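Local coordinates for effector protein HopAB2 (Pseudomonas syringae pv. tomato, PDB 3HGL) that is recognised by the tomato Pto resistance protein, eliciting host immunity, and in susceptible plants suppresses immunity-related cell death as a virulence factor, at residues V6-S11 / R50-N55; I23-N28 / R43-I48; N28-A33 / I69-A74; V39-S42 / I48-Q51. All blocks are in the same frame, centred on the assembly; numbering follows the deposited sequence.

Contact 1: residues V6-S11 / R50-N55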
# COMPACT_ATOMS: atom_id res chain seq x y z
N VAL A 6 -10.99 -1.40 6.69
CA VAL A 6 -11.06 0.03 6.38
C VAL A 6 -10.19 0.81 7.37
O VAL A 6 -9.36 1.63 6.97
CB VAL A 6 -12.52 0.55 6.45
CG1 VAL A 6 -12.55 2.06 6.22
CG2 VAL A 6 -13.36 -0.15 5.39
N ALA A 7 -10.38 0.54 8.66
CA ALA A 7 -9.60 1.23 9.68
C ALA A 7 -8.12 0.90 9.50
O ALA A 7 -7.26 1.77 9.63
CB ALA A 7 -10.07 0.80 11.08
N HIS A 8 -7.84 -0.36 9.19
CA HIS A 8 -6.47 -0.83 8.97
C HIS A 8 -5.83 -0.03 7.83
O HIS A 8 -4.73 0.51 7.97
CB HIS A 8 -6.50 -2.33 8.63
CG HIS A 8 -5.16 -3.00 8.69
ND1 HIS A 8 -3.97 -2.30 8.69
CD2 HIS A 8 -4.82 -4.31 8.69
CE1 HIS A 8 -2.96 -3.15 8.70
NE2 HIS A 8 -3.45 -4.38 8.70
N ALA A 9 -6.53 0.04 6.70
CA ALA A 9 -6.04 0.78 5.53
C ALA A 9 -5.76 2.25 5.86
O ALA A 9 -4.73 2.80 5.47
CB ALA A 9 -7.06 0.68 4.38
N ASN A 10 -6.69 2.89 6.57
CA ASN A 10 -6.49 4.29 6.93
C ASN A 10 -5.23 4.47 7.78
O ASN A 10 -4.51 5.46 7.62
CB ASN A 10 -7.70 4.84 7.70
CG ASN A 10 -8.92 5.05 6.80
OD1 ASN A 10 -8.78 5.44 5.64
ND2 ASN A 10 -10.11 4.81 7.34
N SER A 11 -4.95 3.52 8.66
CA SER A 11 -3.77 3.59 9.51
C SER A 11 -2.49 3.46 8.69
O SER A 11 -1.48 4.09 9.00
CB SER A 11 -3.81 2.50 10.58
OG SER A 11 -4.89 2.72 11.48
N ARG A 50 5.66 -4.63 4.45
CA ARG A 50 5.95 -5.95 5.00
C ARG A 50 5.25 -6.16 6.34
O ARG A 50 4.92 -7.29 6.70
CB ARG A 50 7.46 -6.17 5.14
CG ARG A 50 8.10 -6.61 3.83
CD ARG A 50 9.61 -6.82 3.94
NE ARG A 50 10.15 -7.40 2.71
CZ ARG A 50 11.45 -7.55 2.46
NH1 ARG A 50 12.35 -7.16 3.35
NH2 ARG A 50 11.84 -8.09 1.32
N GLN A 51 5.00 -5.07 7.06
CA GLN A 51 4.32 -5.15 8.36
C GLN A 51 2.82 -5.45 8.20
O GLN A 51 2.20 -6.04 9.08
CB GLN A 51 4.45 -3.81 9.10
CG GLN A 51 5.85 -3.48 9.56
CD GLN A 51 5.98 -2.04 10.03
OE1 GLN A 51 4.98 -1.36 10.30
NE2 GLN A 51 7.21 -1.56 10.15
N HIS A 52 2.26 -5.04 7.06
CA HIS A 52 0.84 -5.20 6.78
C HIS A 52 0.47 -6.31 5.80
O HIS A 52 -0.68 -6.75 5.77
CB HIS A 52 0.30 -3.85 6.29
CG HIS A 52 0.52 -2.74 7.26
ND1 HIS A 52 -0.25 -2.57 8.39
CD2 HIS A 52 1.48 -1.78 7.32
CE1 HIS A 52 0.22 -1.57 9.10
NE2 HIS A 52 1.27 -1.07 8.48
N PHE A 53 1.43 -6.75 5.01
CA PHE A 53 1.23 -7.82 4.04
C PHE A 53 2.38 -8.79 4.31
O PHE A 53 3.37 -8.83 3.58
CB PHE A 53 1.29 -7.25 2.62
CG PHE A 53 0.18 -6.26 2.32
CD1 PHE A 53 -1.10 -6.71 1.99
CD2 PHE A 53 0.41 -4.89 2.38
CE1 PHE A 53 -2.14 -5.80 1.74
CE2 PHE A 53 -0.63 -3.97 2.13
CZ PHE A 53 -1.90 -4.43 1.81
N PRO A 54 2.26 -9.59 5.40
CA PRO A 54 3.25 -10.57 5.85
C PRO A 54 3.70 -11.65 4.87
O PRO A 54 4.77 -12.23 5.03
CB PRO A 54 2.59 -11.16 7.10
CG PRO A 54 1.14 -11.08 6.78
CD PRO A 54 1.02 -9.70 6.18
N ASN A 55 2.89 -11.91 3.85
CA ASN A 55 3.23 -12.92 2.85
C ASN A 55 3.67 -12.26 1.54
O ASN A 55 3.89 -12.94 0.53
CB ASN A 55 2.02 -13.83 2.60
CG ASN A 55 1.75 -14.77 3.77
OD1 ASN A 55 0.61 -15.11 4.06
ND2 ASN A 55 2.82 -15.20 4.43
O HOH W 1 -2.52 -7.47 7.49
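H52 of helix 43-52 and H8 of helix 5-18 meet rim to rim. H52 CB points at the other helix and comes within 4.1 Å of H8 CE1. The next atom, H52 CG, lies 3.8 Å from the same H8 CE1. With CG anti to the carbonyl carbon (chi1 -57°), the ring is turned toward helix 5-18. H52 ND1 then faces the H8 ring edge: it is modelled 2.8 Å from H8 CE1, closer than two such atoms should come, so the exact placing of the rings is doubtful, and the neighbouring distances to CE1 with it. H52 CE1 follows, 3.6 Å from H8 CE1. At the far tip, H52 NE2 turns from H8 and hydrogen-bonds to OE1 of Q15, further along helix 5-18; the neighbouring Q51 OE1 takes a bond from NE2 of the same glutamine, so Q15 holds two successive side chains, Q51 and H52. This chain is the Pto-interaction part of the effector, a compact five-helix unit, and the pair bridges its first and third long helices at the surface. The two imidazole planes are inclined at 61° with centroids 5.0 Å apart, and neither ring lies over the face of the other. A water joins the two residues as well: it donates to H52 O at 2.6 Å and lies a weak 3.4 Å from H8 NE2. Beyond the pair, H8 also touches L67 of helix 66-80, and F53, next after H52, turns to I61 and S65.

Contact 2: residues I23-N28 / R43-I48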
# COMPACT_ATOMS: atom_id res chain seq x y z
N ILE A 23 3.22 9.31 -1.09
CA ILE A 23 2.06 8.48 -1.39
C ILE A 23 1.57 8.48 -2.83
O ILE A 23 0.83 7.58 -3.23
CB ILE A 23 0.88 8.76 -0.42
CG1 ILE A 23 0.51 10.24 -0.42
CG2 ILE A 23 1.26 8.32 0.99
CD1 ILE A 23 -0.77 10.53 0.35
N SER A 24 1.98 9.47 -3.63
CA SER A 24 1.57 9.47 -5.03
C SER A 24 2.36 8.32 -5.66
O SER A 24 1.86 7.59 -6.51
CB SER A 24 1.91 10.81 -5.72
OG SER A 24 3.31 11.02 -5.86
N HIS A 25 3.61 8.16 -5.22
CA HIS A 25 4.45 7.07 -5.71
C HIS A 25 3.93 5.74 -5.17
O HIS A 25 3.92 4.73 -5.87
CB HIS A 25 5.91 7.29 -5.28
CG HIS A 25 6.82 6.14 -5.60
ND1 HIS A 25 7.02 5.08 -4.74
CD2 HIS A 25 7.56 5.87 -6.70
CE1 HIS A 25 7.84 4.21 -5.29
NE2 HIS A 25 8.19 4.66 -6.48
N THR A 26 3.48 5.74 -3.92
CA THR A 26 2.97 4.51 -3.33
C THR A 26 1.74 4.04 -4.10
O THR A 26 1.56 2.84 -4.31
CB THR A 26 2.61 4.71 -1.84
OG1 THR A 26 3.71 5.33 -1.18
CG2 THR A 26 2.32 3.36 -1.18
N ARG A 27 0.90 4.97 -4.54
CA ARG A 27 -0.28 4.60 -5.31
C ARG A 27 0.13 3.87 -6.59
O ARG A 27 -0.48 2.87 -6.97
CB ARG A 27 -1.12 5.83 -5.69
CG ARG A 27 -1.84 6.51 -4.54
CD ARG A 27 -2.82 7.56 -5.09
NE ARG A 27 -3.86 6.93 -5.90
CZ ARG A 27 -4.53 7.55 -6.88
NH1 ARG A 27 -4.25 8.81 -7.17
NH2 ARG A 27 -5.46 6.90 -7.57
N ASN A 28 1.15 4.39 -7.27
CA ASN A 28 1.63 3.77 -8.50
C ASN A 28 2.13 2.36 -8.27
O ASN A 28 1.83 1.44 -9.03
CB ASN A 28 2.78 4.56 -9.13
CG ASN A 28 2.37 5.93 -9.56
OD1 ASN A 28 1.21 6.17 -9.90
ND2 ASN A 28 3.33 6.86 -9.57
N ARG A 43 12.62 1.87 0.01
CA ARG A 43 12.98 1.20 1.25
C ARG A 43 11.93 1.45 2.33
O ARG A 43 11.52 0.54 3.04
CB ARG A 43 14.36 1.67 1.74
CG ARG A 43 15.50 1.27 0.82
CD ARG A 43 16.85 1.52 1.47
NE ARG A 43 17.94 1.01 0.64
CZ ARG A 43 19.23 1.05 0.99
NH1 ARG A 43 19.58 1.58 2.15
NH2 ARG A 43 20.15 0.56 0.18
N VAL A 44 11.48 2.70 2.43
CA VAL A 44 10.46 3.05 3.42
C VAL A 44 9.15 2.30 3.15
O VAL A 44 8.57 1.71 4.07
CB VAL A 44 10.19 4.57 3.42
CG1 VAL A 44 8.98 4.89 4.28
CG2 VAL A 44 11.41 5.31 3.96
N GLU A 45 8.68 2.33 1.90
CA GLU A 45 7.44 1.65 1.55
C GLU A 45 7.53 0.15 1.79
O GLU A 45 6.62 -0.45 2.37
CB GLU A 45 7.09 1.89 0.07
CG GLU A 45 6.93 3.36 -0.30
CD GLU A 45 6.80 3.59 -1.80
OE1 GLU A 45 7.44 2.84 -2.57
OE2 GLU A 45 6.09 4.53 -2.21
N GLN A 46 8.63 -0.46 1.35
CA GLN A 46 8.80 -1.89 1.52
C GLN A 46 8.76 -2.27 2.99
O GLN A 46 8.07 -3.22 3.36
CB GLN A 46 10.13 -2.34 0.90
CG GLN A 46 10.33 -3.84 0.92
CD GLN A 46 11.55 -4.27 0.14
OE1 GLN A 46 12.68 -3.89 0.47
NE2 GLN A 46 11.34 -5.06 -0.91
N ASN A 47 9.48 -1.53 3.82
CA ASN A 47 9.52 -1.80 5.25
C ASN A 47 8.10 -1.73 5.84
O ASN A 47 7.71 -2.58 6.65
CB ASN A 47 10.43 -0.79 5.96
CG ASN A 47 10.54 -1.05 7.45
OD1 ASN A 47 10.15 -0.21 8.26
ND2 ASN A 47 11.08 -2.20 7.82
N ILE A 48 7.35 -0.72 5.42
CA ILE A 48 5.98 -0.55 5.91
C ILE A 48 5.04 -1.65 5.42
O ILE A 48 4.35 -2.29 6.21
CB ILE A 48 5.42 0.83 5.49
CG1 ILE A 48 6.18 1.93 6.23
CG2 ILE A 48 3.92 0.90 5.79
CD1 ILE A 48 5.79 3.34 5.82
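The H25 imidazole presents its edge, not a face, to the carboxylate of E45: the OE2 atom lies in the ring plane, and the ring and carboxylate planes are only 23° apart. H25 ND1 donates to E45 OE2 at 2.8 Å along a nearly straight line (168° at the hydrogen), reaching the syn side of that oxygen. T26 OG1 donates to the same E45 OE2 at 2.7 Å, but from the anti side and from the other face of the carboxylate plane. One oxygen thus takes two donors from neighbouring residues of helix 23-35. E45 gets there by stretching out beyond CG (chi2 171°) and crossing from helix 43-52. Its other oxygen, OE1, accepts from S42 N, while S42 OG caps E45 N in return; this reciprocal pair is a capping box at the start of helix 43-52. The same glutamate thus caps the N terminus of its own helix and ties that helix to helix 23-35. T26 OG1 is also hydrogen-bonded to D22 O, a carbonyl four residues back, so the hydroxyl proton is probably shared between the two acceptors. Buried as it is, the carboxylate is compensated on both oxygens, and its charge would tend to favour a protonated imidazole at H25. T26 also touches L16 of helix 5-18, on which I23 and I48 rest too.

Contact 3: residues N28-A33 / I69-A74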
# COMPACT_ATOMS: atom_id res chain seq x y z
N ASN A 28 1.15 4.39 -7.27
CA ASN A 28 1.63 3.77 -8.50
C ASN A 28 2.13 2.36 -8.27
O ASN A 28 1.83 1.44 -9.03
CB ASN A 28 2.78 4.56 -9.13
CG ASN A 28 2.37 5.93 -9.56
OD1 ASN A 28 1.21 6.17 -9.90
ND2 ASN A 28 3.33 6.86 -9.57
N MSE A 29 2.93 2.19 -7.22
CA MSE A 29 3.48 0.88 -6.91
C MSE A 29 2.41 -0.11 -6.51
O MSE A 29 2.44 -1.27 -6.92
CB MSE A 29 4.53 0.97 -5.80
CG MSE A 29 5.88 1.52 -6.25
SE MSE A 29 6.61 0.53 -7.74
CE MSE A 29 5.97 1.70 -9.13
N LEU A 30 1.45 0.34 -5.70
CA LEU A 30 0.37 -0.53 -5.25
C LEU A 30 -0.43 -0.98 -6.47
O LEU A 30 -0.86 -2.13 -6.55
CB LEU A 30 -0.54 0.18 -4.24
CG LEU A 30 -1.75 -0.63 -3.71
CD1 LEU A 30 -1.26 -1.93 -3.08
CD2 LEU A 30 -2.53 0.22 -2.68
N ARG A 31 -0.64 -0.06 -7.41
CA ARG A 31 -1.38 -0.39 -8.63
C ARG A 31 -0.62 -1.48 -9.40
O ARG A 31 -1.23 -2.44 -9.87
CB ARG A 31 -1.56 0.86 -9.51
CG ARG A 31 -2.22 0.57 -10.86
CD ARG A 31 -2.48 1.84 -11.67
NE ARG A 31 -3.29 2.79 -10.92
CZ ARG A 31 -2.82 3.90 -10.35
NH1 ARG A 31 -1.54 4.21 -10.46
NH2 ARG A 31 -3.63 4.68 -9.64
N ASN A 32 0.69 -1.32 -9.52
CA ASN A 32 1.53 -2.31 -10.20
C ASN A 32 1.43 -3.67 -9.50
O ASN A 32 1.24 -4.70 -10.14
CB ASN A 32 3.00 -1.89 -10.19
CG ASN A 32 3.33 -0.87 -11.26
OD1 ASN A 32 2.44 -0.32 -11.91
ND2 ASN A 32 4.61 -0.62 -11.45
N ALA A 33 1.58 -3.65 -8.18
CA ALA A 33 1.52 -4.88 -7.40
C ALA A 33 0.20 -5.61 -7.59
O ALA A 33 0.18 -6.83 -7.81
CB ALA A 33 1.74 -4.58 -5.92
N ILE A 69 -7.49 -3.53 -1.40
CA ILE A 69 -8.58 -2.79 -2.02
C ILE A 69 -8.90 -1.53 -1.21
O ILE A 69 -9.03 -0.45 -1.77
CB ILE A 69 -9.85 -3.67 -2.15
CG1 ILE A 69 -9.59 -4.78 -3.19
CG2 ILE A 69 -11.06 -2.82 -2.55
CD1 ILE A 69 -10.70 -5.81 -3.28
N GLU A 70 -9.02 -1.68 0.11
CA GLU A 70 -9.31 -0.53 0.96
C GLU A 70 -8.13 0.44 0.97
O GLU A 70 -8.32 1.66 1.01
CB GLU A 70 -9.60 -0.99 2.40
CG GLU A 70 -10.89 -1.78 2.55
CD GLU A 70 -12.11 -1.03 2.01
OE1 GLU A 70 -12.18 0.20 2.17
OE2 GLU A 70 -12.99 -1.68 1.42
N LEU A 71 -6.92 -0.09 0.93
CA LEU A 71 -5.72 0.75 0.92
C LEU A 71 -5.69 1.57 -0.37
O LEU A 71 -5.32 2.74 -0.35
CB LEU A 71 -4.46 -0.11 1.01
CG LEU A 71 -3.14 0.67 1.00
CD1 LEU A 71 -3.14 1.74 2.09
CD2 LEU A 71 -1.98 -0.30 1.20
N ARG A 72 -6.05 0.94 -1.48
CA ARG A 72 -6.08 1.63 -2.77
C ARG A 72 -7.01 2.84 -2.69
O ARG A 72 -6.68 3.93 -3.16
CB ARG A 72 -6.55 0.68 -3.87
CG ARG A 72 -6.72 1.33 -5.24
CD ARG A 72 -7.20 0.31 -6.26
NE ARG A 72 -8.54 -0.19 -5.95
CZ ARG A 72 -9.06 -1.30 -6.47
NH1 ARG A 72 -8.36 -2.02 -7.33
NH2 ARG A 72 -10.29 -1.67 -6.15
N GLY A 73 -8.19 2.63 -2.09
CA GLY A 73 -9.15 3.71 -1.96
C GLY A 73 -8.68 4.80 -1.00
O GLY A 73 -8.83 5.99 -1.28
N ALA A 74 -8.13 4.38 0.13
CA ALA A 74 -7.64 5.32 1.14
C ALA A 74 -6.51 6.18 0.57
O ALA A 74 -6.43 7.38 0.86
CB ALA A 74 -7.15 4.57 2.37
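L30 drives one methyl, CD2, into the surface of helix 66-80, where it sits 3.8 Å from L71 CG. The same methyl reaches past that branch point: L30 CD2 is 4.0 Å from L71 CD2 and also 3.8 Å from R72 N, so it rests against the backbone as well as a side chain. It stands 4.2 Å from R72 CB, where the arginine contributes only the root of its side chain, its end leading away from helix 23-35. With CG anti to the backbone N (chi1 179°), L30 reaches out from its helix so that CD2 leads; L71 meets it from a CB likewise directed at the opposite helix. The approach is close, with L30 CA and R72 CA 7.2 Å apart. One shell out, L71 also packs on I12 and A74 on V13, both of helix 5-18, which places the pair at the junction of three helices of this five-helix domain. I69 and R72 also touch M34, one turn further along helix 23-35. Away from the leucines, R31 NH1 makes a weak hydrogen bond to N28 OD1 within its own helix. Across the two segments the contact is wholly apolar at the side-chain level, and the buried leucines gain from leaving water; between 28-33 and 69-74 the fit rests on shape and burial, not on a directed bond.

Contact 4: residues V39-S42 / I48-Q51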
# COMPACT_ATOMS: atom_id res chain seq x y z
N VAL A 39 7.45 -4.83 -9.34
CA VAL A 39 7.40 -3.62 -8.51
C VAL A 39 8.76 -3.27 -7.91
O VAL A 39 9.67 -4.09 -7.88
CB VAL A 39 6.40 -3.79 -7.35
CG1 VAL A 39 5.00 -4.01 -7.90
CG2 VAL A 39 6.82 -4.98 -6.47
N ALA A 40 8.87 -2.04 -7.44
CA ALA A 40 10.10 -1.57 -6.81
C ALA A 40 9.76 -0.53 -5.74
O ALA A 40 10.00 0.67 -5.90
CB ALA A 40 11.04 -0.98 -7.85
N PHE A 41 9.16 -1.01 -4.65
CA PHE A 41 8.80 -0.14 -3.53
C PHE A 41 10.08 0.46 -2.96
O PHE A 41 11.12 -0.19 -2.95
CB PHE A 41 8.09 -0.94 -2.44
CG PHE A 41 6.69 -1.34 -2.80
CD1 PHE A 41 5.66 -0.40 -2.75
CD2 PHE A 41 6.40 -2.63 -3.21
CE1 PHE A 41 4.36 -0.75 -3.12
CE2 PHE A 41 5.11 -2.99 -3.58
CZ PHE A 41 4.08 -2.05 -3.53
N SER A 42 9.99 1.69 -2.48
CA SER A 42 11.16 2.33 -1.88
C SER A 42 11.48 1.58 -0.59
O SER A 42 10.69 0.74 -0.14
CB SER A 42 10.85 3.79 -1.55
OG SER A 42 9.90 3.86 -0.49
N ILE A 48 7.35 -0.72 5.42
CA ILE A 48 5.98 -0.55 5.91
C ILE A 48 5.04 -1.65 5.42
O ILE A 48 4.35 -2.29 6.21
CB ILE A 48 5.42 0.83 5.49
CG1 ILE A 48 6.18 1.93 6.23
CG2 ILE A 48 3.92 0.90 5.79
CD1 ILE A 48 5.79 3.34 5.82
N PHE A 49 5.03 -1.89 4.11
CA PHE A 49 4.16 -2.92 3.55
C PHE A 49 4.42 -4.32 4.10
O PHE A 49 3.49 -5.12 4.23
CB PHE A 49 4.26 -2.92 2.02
CG PHE A 49 3.43 -1.85 1.35
CD1 PHE A 49 2.31 -2.20 0.60
CD2 PHE A 49 3.74 -0.51 1.51
CE1 PHE A 49 1.52 -1.21 0.01
CE2 PHE A 49 2.96 0.49 0.92
CZ PHE A 49 1.84 0.13 0.17
N ARG A 50 5.66 -4.63 4.45
CA ARG A 50 5.95 -5.95 5.00
C ARG A 50 5.25 -6.16 6.34
O ARG A 50 4.92 -7.29 6.70
CB ARG A 50 7.46 -6.17 5.14
CG ARG A 50 8.10 -6.61 3.83
CD ARG A 50 9.61 -6.82 3.94
NE ARG A 50 10.15 -7.40 2.71
CZ ARG A 50 11.45 -7.55 2.46
NH1 ARG A 50 12.35 -7.16 3.35
NH2 ARG A 50 11.84 -8.09 1.32
N GLN A 51 5.00 -5.07 7.06
CA GLN A 51 4.32 -5.15 8.36
C GLN A 51 2.82 -5.45 8.20
O GLN A 51 2.20 -6.04 9.08
CB GLN A 51 4.45 -3.81 9.10
CG GLN A 51 5.85 -3.48 9.56
CD GLN A 51 5.98 -2.04 10.03
OE1 GLN A 51 4.98 -1.36 10.30
NE2 GLN A 51 7.21 -1.56 10.15
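F41 and F49 account for the whole contact, sharing the buried surface almost equally. Their rings form a face-to-face stack that is not quite parallel: the planes are inclined at 28° and the centroids lie 4.9 Å apart. The arrangement is uneven. F41 CE1 is poised above the middle of the F49 ring, 4.2 Å from F49 CZ, so that one corner of F41 tilts down onto a face of F49. Each ring starts from a CB directed at the other segment. F41 swings its ring inward with CG beside the backbone N (chi1 -73°), and F49 does likewise from the helix (chi1 -81°). F41 belongs to the extended loop that joins helix 23-35 to helix 43-52; the next residue, S42, immediately precedes that second helix. The stack lays the incoming loop against the helix it leads into, about two turns on. F41 also lies on M29 of helix 23-35, and F49 on T26 of that helix, on L16 of helix 5-18 and on I61. M56 of the short helix 56-59 touches both rings, so the stack sits where helices 5-18, 23-35, 43-52 and 56-59 converge.

In the fold
From the N terminus, helix 5-18 comes first, and contact 1 closes the longest loop of the four by bringing 50-55 back to 6-11. Within that loop contact 2 joins helix 23-35 to helix 43-52, and contact 4 ties the linker between them to the same helix; contacts 1, 2 and 4 all finish on residues 43-55. Contact 3 crosses contacts 1 and 2, since helix 66-80 lies beyond both yet returns to 28-33; its loop encloses contact 4. M29 touches F41, which links contacts 3 and 4, and T26 touches F49, which links 2 and 4. Together they draw helices 5-18, 23-35, 43-52 and 66-80 into one domain.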